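Local coordinates for protein putative beta-glucosidase (Bifidobacterium adolescentis, PDB 5WAB) that hydrolyses beta-glucosides as a family 3 glycoside hydrolase and probably also releases terminal arabinopyranosyl units from ginsenoside Rb2, at residues 108-113 / 182-187; 152-157 / 195-200. All coordinates share one frame; numbering follows the deposited sequence.

Contact 1 (108-113 / 182-187); sequences PGVNIK and PAFEHI
Val110 has CG1 anti to its carbonyl carbon (chi1 -62°), which puts CG2 in the crowded position between the backbone N and the carbonyl carbon. Phe184 also has CG anti to its carbonyl carbon, at chi1 -72°. These torsions set CG2 of Val110 over one face of the Phe184 ring. The methyl carbon CG2 lies 3.6 Å from the centroid of that ring and only 15° off its normal, so this is a CH-pi contact. It is displaced toward the rim, and the closest ring atom is CE1 of Phe184, 3.5 Å from Val110 CG2. The other methyl, CG1 of Val110, meets Ile187 CD1 tip to tip at 3.9 Å. The extended end of Ile187 carries CD1 there. At the branch point itself, CB of Val110 packs on CB of Ala183 at 4.3 Å.

The contact joins a loop to a helix in the N-terminal domain, whose family belongs to the TIM-barrel clan. Segment 108-113 follows strand 102-106, and Pro108 at its start has a cis peptide bond before it. Segment 182-187 begins helix 182-190. Ala183 and Ile187, one turn apart, face the loop, and the Phe184 ring reaches it from the side. Leu152 of strand 149-155 touches Val110, Phe184 and Ile187.

The Asn111 amide comes to the edge of the Phe184 ring, near its plane, with ND2 4.0 Å from CZ. The amide is turned steeply to the ring. ND2 donates a hydrogen bond to His154 O, outside both segments. An alanine in place of Phe184 would remove the ring under Val110 CG2 and would probably loosen the packing between loop and helix.

Contact 2 (152-157 / 195-200); sequences LKHFAA and TIMCSY
Lys153 and Met197 run alongside each other, on the same face of two parallel strands. CG of Lys153 touches Met197 SD at 3.7 Å, and the methionine bends at chi3 (-42°) so that CE also stays against the lysine chain. His154 runs alongside Met197 too, with the sulfur at the edge of its ring, 3.9 Å from CD2 of His154. One face of that imidazole rests over Lys153 CG. The polar ends have other partners: Lys153 NZ pairs with Glu123, His154 ND1 with Tyr124 OH, and His154 NE2 with a bound glycerol.

Leu152 and Ile196 point to the other face of the sheet, where CB of Leu152 meets CG1 of Ile196 at 4.0 Å. CG2 of Ile196 turns to Phe155 CB. The register shifts by one after Lys153, a beta bulge. Met197 O takes a good bond from Phe155 N (2.9 Å, on a lone pair) and a weak one from His154 N. A cis peptide bond joins Phe155 to Ala156.

Strand 195-198 is flanked by strand 149-155 and strand 228-230, while helices 182-190 and 212-222 pack against the face with Leu152 and Ile196.

In the fold
The centres of contacts 1 and 2 are 9 Å apart, and both lie within the family 3 N-terminal domain. Their segments alternate along the chain: 108-113, 152-157, 182-187, 195-200. Strands 102-106, 149-155 and 195-198 are neighbours in one parallel sheet, and helix 182-190 leads into the last of them. The contacts touch directly. Pro108 O and Lys153 N are 3.0 Å apart, a probable hydrogen bond, and the rings of Phe184 and Phe155 meet edge-to-face. Helix 182-190 packs on the sheet face carrying Leu152, where Val110 also sits. Away from that face, His154, and weakly Lys153, bond to a glycerol, probably from the crystallisation liquor, that may mark a pocket.

Contact 1 (108-113 / 182-187)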
ATOM      1  N   PRO A 108      -2.464  -8.529   2.561  1.00 25.13           N
ATOM      2  CA  PRO A 108      -2.194  -7.130   2.901  1.00 24.58           C
ATOM      3  C   PRO A 108      -3.388  -6.211   2.622  1.00 23.87           C
ATOM      4  O   PRO A 108      -4.370  -6.634   2.004  1.00 23.09           O
ATOM      5  CB  PRO A 108      -1.017  -6.788   1.989  1.00 25.68           C
ATOM      6  CG  PRO A 108      -1.297  -7.596   0.741  1.00 25.61           C
ATOM      7  CD  PRO A 108      -1.990  -8.865   1.204  1.00 24.46           C
ATOM      8  N   GLY A 109      -3.300  -4.964   3.093  1.00 22.81           N
ATOM      9  CA  GLY A 109      -4.314  -3.962   2.822  1.00 20.64           C
ATOM     10  C   GLY A 109      -3.865  -3.096   1.659  1.00 20.43           C
ATOM     11  O   GLY A 109      -2.722  -2.640   1.623  1.00 22.89           O
ATOM     12  N   VAL A 110      -4.757  -2.920   0.686  1.00 19.92           N
ATOM     13  CA  VAL A 110      -4.410  -2.232  -0.552  1.00 19.09           C
ATOM     14  C   VAL A 110      -5.346  -1.054  -0.828  1.00 19.01           C
ATOM     15  O   VAL A 110      -5.419  -0.577  -1.955  1.00 20.21           O
ATOM     16  CB  VAL A 110      -4.370  -3.205  -1.751  1.00 17.45           C
ATOM     17  CG1 VAL A 110      -3.318  -4.260  -1.542  1.00 16.89           C
ATOM     18  CG2 VAL A 110      -5.726  -3.860  -1.984  1.00 16.31           C
ATOM     19  N   ASN A 111      -6.055  -0.567   0.188  1.00 18.97           N
ATOM     20  CA  ASN A 111      -6.945   0.569  -0.019  1.00 18.56           C
ATOM     21  C   ASN A 111      -6.165   1.798  -0.473  1.00 19.04           C
ATOM     22  O   ASN A 111      -5.047   2.055  -0.020  1.00 20.06           O
ATOM     23  CB  ASN A 111      -7.723   0.893   1.253  1.00 19.71           C
ATOM     24  CG  ASN A 111      -8.655  -0.223   1.670  1.00 20.01           C
ATOM     25  OD1 ASN A 111      -8.460  -0.855   2.705  1.00 20.74           O
ATOM     26  ND2 ASN A 111      -9.675  -0.470   0.864  1.00 19.90           N
ATOM     27  N   ILE A 112      -6.759   2.540  -1.406  1.00 16.20           N
ATOM     28  CA  ILE A 112      -6.143   3.750  -1.926  1.00 16.61           C
ATOM     29  C   ILE A 112      -6.072   4.802  -0.830  1.00 18.67           C
ATOM     30  O   ILE A 112      -7.039   5.016  -0.085  1.00 18.58           O
ATOM     31  CB  ILE A 112      -6.931   4.262  -3.140  1.00 17.79           C
ATOM     32  CG1 ILE A 112      -6.847   3.252  -4.284  1.00 18.14           C
ATOM     33  CG2 ILE A 112      -6.433   5.626  -3.575  1.00 17.12           C
ATOM     34  CD1 ILE A 112      -5.429   2.949  -4.723  1.00 16.13           C
ATOM     35  N   LYS A 113      -4.915   5.455  -0.712  1.00 20.77           N
ATOM     36  CA  LYS A 113      -4.750   6.594   0.189  1.00 19.64           C
ATOM     37  C   LYS A 113      -5.330   7.818  -0.512  1.00 19.54           C
ATOM     38  O   LYS A 113      -4.625   8.620  -1.127  1.00 20.58           O
ATOM     39  CB  LYS A 113      -3.287   6.778   0.557  1.00 19.54           C
ATOM     40  CG  LYS A 113      -2.698   5.527   1.155  1.00 19.59           C
ATOM     41  CD  LYS A 113      -1.271   5.690   1.622  1.00 18.97           C
ATOM     42  CE  LYS A 113      -0.727   4.322   2.005  1.00 20.76           C
ATOM     43  NZ  LYS A 113       0.648   4.319   2.569  1.00 22.31           N
ATOM     44  N   PRO A 182      -8.501  -1.199  -9.318  1.00 19.37           N
ATOM     45  CA  PRO A 182      -7.402  -1.856 -10.059  1.00 19.34           C
ATOM     46  C   PRO A 182      -6.386  -2.597  -9.202  1.00 19.98           C
ATOM     47  O   PRO A 182      -5.848  -3.615  -9.660  1.00 20.31           O
ATOM     48  CB  PRO A 182      -6.751  -0.691 -10.814  1.00 19.07           C
ATOM     49  CG  PRO A 182      -7.858   0.236 -11.050  1.00 19.69           C
ATOM     50  CD  PRO A 182      -8.687   0.187  -9.791  1.00 18.97           C
ATOM     51  N   ALA A 183      -6.079  -2.114  -7.994  1.00 18.91           N
ATOM     52  CA  ALA A 183      -5.157  -2.844  -7.129  1.00 19.46           C
ATOM     53  C   ALA A 183      -5.748  -4.181  -6.701  1.00 18.16           C
ATOM     54  O   ALA A 183      -5.054  -5.205  -6.707  1.00 19.43           O
ATOM     55  CB  ALA A 183      -4.797  -1.999  -5.907  1.00 21.38           C
ATOM     56  N   PHE A 184      -7.026  -4.192  -6.326  1.00 18.03           N
ATOM     57  CA  PHE A 184      -7.702  -5.454  -6.044  1.00 16.89           C
ATOM     58  C   PHE A 184      -7.749  -6.332  -7.289  1.00 18.37           C
ATOM     59  O   PHE A 184      -7.459  -7.532  -7.231  1.00 19.11           O
ATOM     60  CB  PHE A 184      -9.114  -5.191  -5.518  1.00 16.22           C
ATOM     61  CG  PHE A 184      -9.165  -4.629  -4.113  1.00 16.64           C
ATOM     62  CD1 PHE A 184      -8.999  -5.464  -3.018  1.00 12.22           C
ATOM     63  CD2 PHE A 184      -9.425  -3.280  -3.887  1.00 14.89           C
ATOM     64  CE1 PHE A 184      -9.066  -4.967  -1.720  1.00 12.39           C
ATOM     65  CE2 PHE A 184      -9.496  -2.776  -2.591  1.00 15.56           C
ATOM     66  CZ  PHE A 184      -9.313  -3.629  -1.502  1.00 12.59           C
ATOM     67  N   GLU A 185      -8.112  -5.741  -8.431  1.00 19.69           N
ATOM     68  CA  GLU A 185      -8.252  -6.510  -9.663  1.00 20.77           C
ATOM     69  C   GLU A 185      -6.936  -7.166 -10.072  1.00 20.19           C
ATOM     70  O   GLU A 185      -6.912  -8.350 -10.426  1.00 20.15           O
ATOM     71  CB  GLU A 185      -8.781  -5.608 -10.782  1.00 22.63           C
ATOM     72  CG  GLU A 185      -8.995  -6.335 -12.111  1.00 25.09           C
ATOM     73  CD  GLU A 185      -9.243  -5.390 -13.280  1.00 26.13           C
ATOM     74  OE1 GLU A 185      -9.110  -4.159 -13.106  1.00 24.93           O
ATOM     75  OE2 GLU A 185      -9.557  -5.887 -14.384  1.00 26.77           O
ATOM     76  N   HIS A 186      -5.823  -6.431  -9.982  1.00 19.96           N
ATOM     77  CA  HIS A 186      -4.541  -6.973 -10.426  1.00 18.68           C
ATOM     78  C   HIS A 186      -4.087  -8.136  -9.556  1.00 17.58           C
ATOM     79  O   HIS A 186      -3.549  -9.124 -10.064  1.00 17.00           O
ATOM     80  CB  HIS A 186      -3.470  -5.882 -10.432  1.00 17.15           C
ATOM     81  CG  HIS A 186      -2.108  -6.387 -10.799  1.00 18.66           C
ATOM     82  ND1 HIS A 186      -1.756  -6.716 -12.090  1.00 20.04           N
ATOM     83  CD2 HIS A 186      -1.029  -6.668 -10.031  1.00 15.36           C
ATOM     84  CE1 HIS A 186      -0.509  -7.153 -12.104  1.00 16.80           C
ATOM     85  NE2 HIS A 186      -0.047  -7.136 -10.867  1.00 16.20           N
ATOM     86  N   ILE A 187      -4.244  -8.019  -8.242  1.00 19.03           N
ATOM     87  CA  ILE A 187      -3.805  -9.091  -7.357  1.00 16.93           C
ATOM     88  C   ILE A 187      -4.692 -10.326  -7.512  1.00 18.63           C
ATOM     89  O   ILE A 187      -4.205 -11.463  -7.471  1.00 19.87           O
ATOM     90  CB  ILE A 187      -3.763  -8.562  -5.916  1.00 13.08           C
ATOM     91  CG1 ILE A 187      -2.767  -7.391  -5.854  1.00 13.29           C
ATOM     92  CG2 ILE A 187      -3.381  -9.660  -4.959  1.00 13.09           C
ATOM     93  CD1 ILE A 187      -2.662  -6.715  -4.500  1.00 14.11           C
TER

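Contact 2 (152-157 / 195-200)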
ATOM      1  N   LEU A 152      -6.534 -10.413   1.095  1.00 20.02           N
ATOM      2  CA  LEU A 152      -6.601  -9.104   0.458  1.00 19.51           C
ATOM      3  C   LEU A 152      -7.700  -8.283   1.113  1.00 20.86           C
ATOM      4  O   LEU A 152      -8.871  -8.664   1.071  1.00 21.78           O
ATOM      5  CB  LEU A 152      -6.867  -9.276  -1.037  1.00 18.41           C
ATOM      6  CG  LEU A 152      -6.632  -8.076  -1.951  1.00 17.13           C
ATOM      7  CD1 LEU A 152      -5.204  -7.584  -1.799  1.00 16.13           C
ATOM      8  CD2 LEU A 152      -6.925  -8.464  -3.394  1.00 16.95           C
ATOM      9  N   LYS A 153      -7.323  -7.172   1.742  1.00 25.18           N
ATOM     10  CA  LYS A 153      -8.094  -6.619   2.849  1.00 29.55           C
ATOM     11  C   LYS A 153      -8.855  -5.354   2.474  1.00 33.22           C
ATOM     12  O   LYS A 153      -8.309  -4.442   1.839  1.00 30.51           O
ATOM     13  CB  LYS A 153      -7.174  -6.339   4.043  1.00 28.88           C
ATOM     14  CG  LYS A 153      -7.716  -6.889   5.343  1.00 29.36           C
ATOM     15  CD  LYS A 153      -6.649  -6.968   6.424  1.00 29.57           C
ATOM     16  CE  LYS A 153      -6.154  -5.615   6.857  1.00 29.12           C
ATOM     17  NZ  LYS A 153      -5.291  -5.753   8.060  1.00 29.50           N
ATOM     18  N   HIS A 154     -10.122  -5.322   2.912  1.00 37.72           N
ATOM     19  CA  HIS A 154     -11.044  -4.185   2.912  1.00 30.23           C
ATOM     20  C   HIS A 154     -11.506  -3.819   1.512  1.00 26.30           C
ATOM     21  O   HIS A 154     -11.287  -2.702   1.036  1.00 25.67           O
ATOM     22  CB  HIS A 154     -10.425  -2.988   3.623  1.00 26.17           C
ATOM     23  CG  HIS A 154      -9.849  -3.332   4.956  1.00 24.57           C
ATOM     24  ND1 HIS A 154      -8.770  -2.668   5.494  1.00 24.60           N
ATOM     25  CD2 HIS A 154     -10.192  -4.288   5.851  1.00 24.23           C
ATOM     26  CE1 HIS A 154      -8.478  -3.194   6.671  1.00 24.89           C
ATOM     27  NE2 HIS A 154      -9.323  -4.182   6.910  1.00 24.81           N
ATOM     28  N   PHE A 155     -12.211  -4.749   0.891  1.00 23.66           N
ATOM     29  CA  PHE A 155     -12.752  -4.604  -0.452  1.00 23.02           C
ATOM     30  C   PHE A 155     -14.207  -4.145  -0.328  1.00 22.57           C
ATOM     31  O   PHE A 155     -15.063  -4.907   0.129  1.00 24.11           O
ATOM     32  CB  PHE A 155     -12.624  -5.945  -1.177  1.00 22.14           C
ATOM     33  CG  PHE A 155     -13.083  -5.939  -2.605  1.00 20.32           C
ATOM     34  CD1 PHE A 155     -12.397  -5.218  -3.569  1.00 19.51           C
ATOM     35  CD2 PHE A 155     -14.156  -6.724  -2.997  1.00 19.35           C
ATOM     36  CE1 PHE A 155     -12.808  -5.237  -4.889  1.00 19.13           C
ATOM     37  CE2 PHE A 155     -14.567  -6.753  -4.316  1.00 19.42           C
ATOM     38  CZ  PHE A 155     -13.894  -6.011  -5.263  1.00 18.01           C
ATOM     39  N   ALA A 156     -14.489  -2.896  -0.702  1.00 20.35           N
ATOM     40  CA  ALA A 156     -13.497  -1.944  -1.195  1.00 21.14           C
ATOM     41  C   ALA A 156     -13.799  -0.531  -0.706  1.00 22.42           C
ATOM     42  O   ALA A 156     -14.799  -0.298  -0.011  1.00 21.57           O
ATOM     43  CB  ALA A 156     -13.446  -1.964  -2.719  1.00 21.11           C
ATOM     44  N   ALA A 157     -12.913   0.400  -1.075  1.00 23.57           N
ATOM     45  CA  ALA A 157     -13.100   1.836  -0.845  1.00 21.38           C
ATOM     46  C   ALA A 157     -13.213   2.160   0.643  1.00 21.03           C
ATOM     47  O   ALA A 157     -14.104   2.895   1.078  1.00 17.44           O
ATOM     48  CB  ALA A 157     -14.315   2.355  -1.616  1.00 20.61           C
ATOM     49  N   THR A 195      -8.281 -15.775   0.241  1.00 19.31           N
ATOM     50  CA  THR A 195      -9.262 -15.117   1.090  1.00 20.48           C
ATOM     51  C   THR A 195      -9.241 -13.621   0.787  1.00 19.58           C
ATOM     52  O   THR A 195      -8.187 -13.055   0.475  1.00 19.06           O
ATOM     53  CB  THR A 195      -8.960 -15.402   2.570  1.00 23.21           C
ATOM     54  OG1 THR A 195      -9.257 -16.774   2.859  1.00 25.55           O
ATOM     55  CG2 THR A 195      -9.781 -14.525   3.485  1.00 26.32           C
ATOM     56  N   ILE A 196     -10.418 -13.000   0.825  1.00 17.27           N
ATOM     57  CA  ILE A 196     -10.566 -11.556   0.707  1.00 14.44           C
ATOM     58  C   ILE A 196     -11.415 -11.081   1.876  1.00 15.75           C
ATOM     59  O   ILE A 196     -12.374 -11.754   2.265  1.00 14.81           O
ATOM     60  CB  ILE A 196     -11.213 -11.163  -0.637  1.00 14.91           C
ATOM     61  CG1 ILE A 196     -10.222 -11.371  -1.782  1.00 14.69           C
ATOM     62  CG2 ILE A 196     -11.714  -9.715  -0.608  1.00 15.21           C
ATOM     63  CD1 ILE A 196     -10.744 -10.918  -3.115  1.00 12.63           C
ATOM     64  N   MET A 197     -11.053  -9.936   2.455  1.00 15.95           N
ATOM     65  CA  MET A 197     -11.825  -9.323   3.531  1.00 16.26           C
ATOM     66  C   MET A 197     -12.550  -8.099   2.993  1.00 17.24           C
ATOM     67  O   MET A 197     -11.916  -7.191   2.444  1.00 17.75           O
ATOM     68  CB  MET A 197     -10.935  -8.922   4.703  1.00 15.08           C
ATOM     69  CG  MET A 197     -11.715  -8.293   5.853  1.00 17.67           C
ATOM     70  SD  MET A 197     -10.704  -7.909   7.296  1.00 20.71           S
ATOM     71  CE  MET A 197      -9.678  -9.375   7.389  1.00 20.42           C
ATOM     72  N   CYS A 198     -13.866  -8.068   3.162  1.00 18.91           N
ATOM     73  CA  CYS A 198     -14.634  -6.912   2.743  1.00 20.13           C
ATOM     74  C   CYS A 198     -14.522  -5.807   3.790  1.00 20.58           C
ATOM     75  O   CYS A 198     -14.151  -6.043   4.943  1.00 21.56           O
ATOM     76  CB  CYS A 198     -16.102  -7.284   2.525  1.00 21.73           C
ATOM     77  SG  CYS A 198     -17.086  -7.305   4.044  1.00 24.11           S
ATOM     78  N   SER A 199     -14.857  -4.589   3.377  1.00 21.38           N
ATOM     79  CA  SER A 199     -14.747  -3.420   4.236  1.00 23.05           C
ATOM     80  C   SER A 199     -16.021  -3.218   5.057  1.00 23.35           C
ATOM     81  O   SER A 199     -17.081  -3.768   4.755  1.00 23.50           O
ATOM     82  CB  SER A 199     -14.458  -2.170   3.403  1.00 22.78           C
ATOM     83  OG  SER A 199     -15.493  -1.946   2.462  1.00 23.00           O
ATOM     84  N   TYR A 200     -15.898  -2.398   6.106  1.00 24.07           N
ATOM     85  CA  TYR A 200     -17.049  -2.065   6.940  1.00 23.82           C
ATOM     86  C   TYR A 200     -18.020  -1.135   6.233  1.00 23.57           C
ATOM     87  O   TYR A 200     -19.224  -1.177   6.512  1.00 24.61           O
ATOM     88  CB  TYR A 200     -16.604  -1.383   8.234  1.00 26.26           C
ATOM     89  CG  TYR A 200     -16.026  -2.270   9.309  1.00 28.44           C
ATOM     90  CD1 TYR A 200     -16.831  -3.157  10.010  1.00 29.72           C
ATOM     91  CD2 TYR A 200     -14.685  -2.183   9.659  1.00 28.82           C
ATOM     92  CE1 TYR A 200     -16.308  -3.952  11.012  1.00 30.98           C
ATOM     93  CE2 TYR A 200     -14.155  -2.969  10.656  1.00 29.92           C
ATOM     94  CZ  TYR A 200     -14.968  -3.854  11.330  1.00 31.31           C
ATOM     95  OH  TYR A 200     -14.438  -4.642  12.325  1.00 33.28           O
TER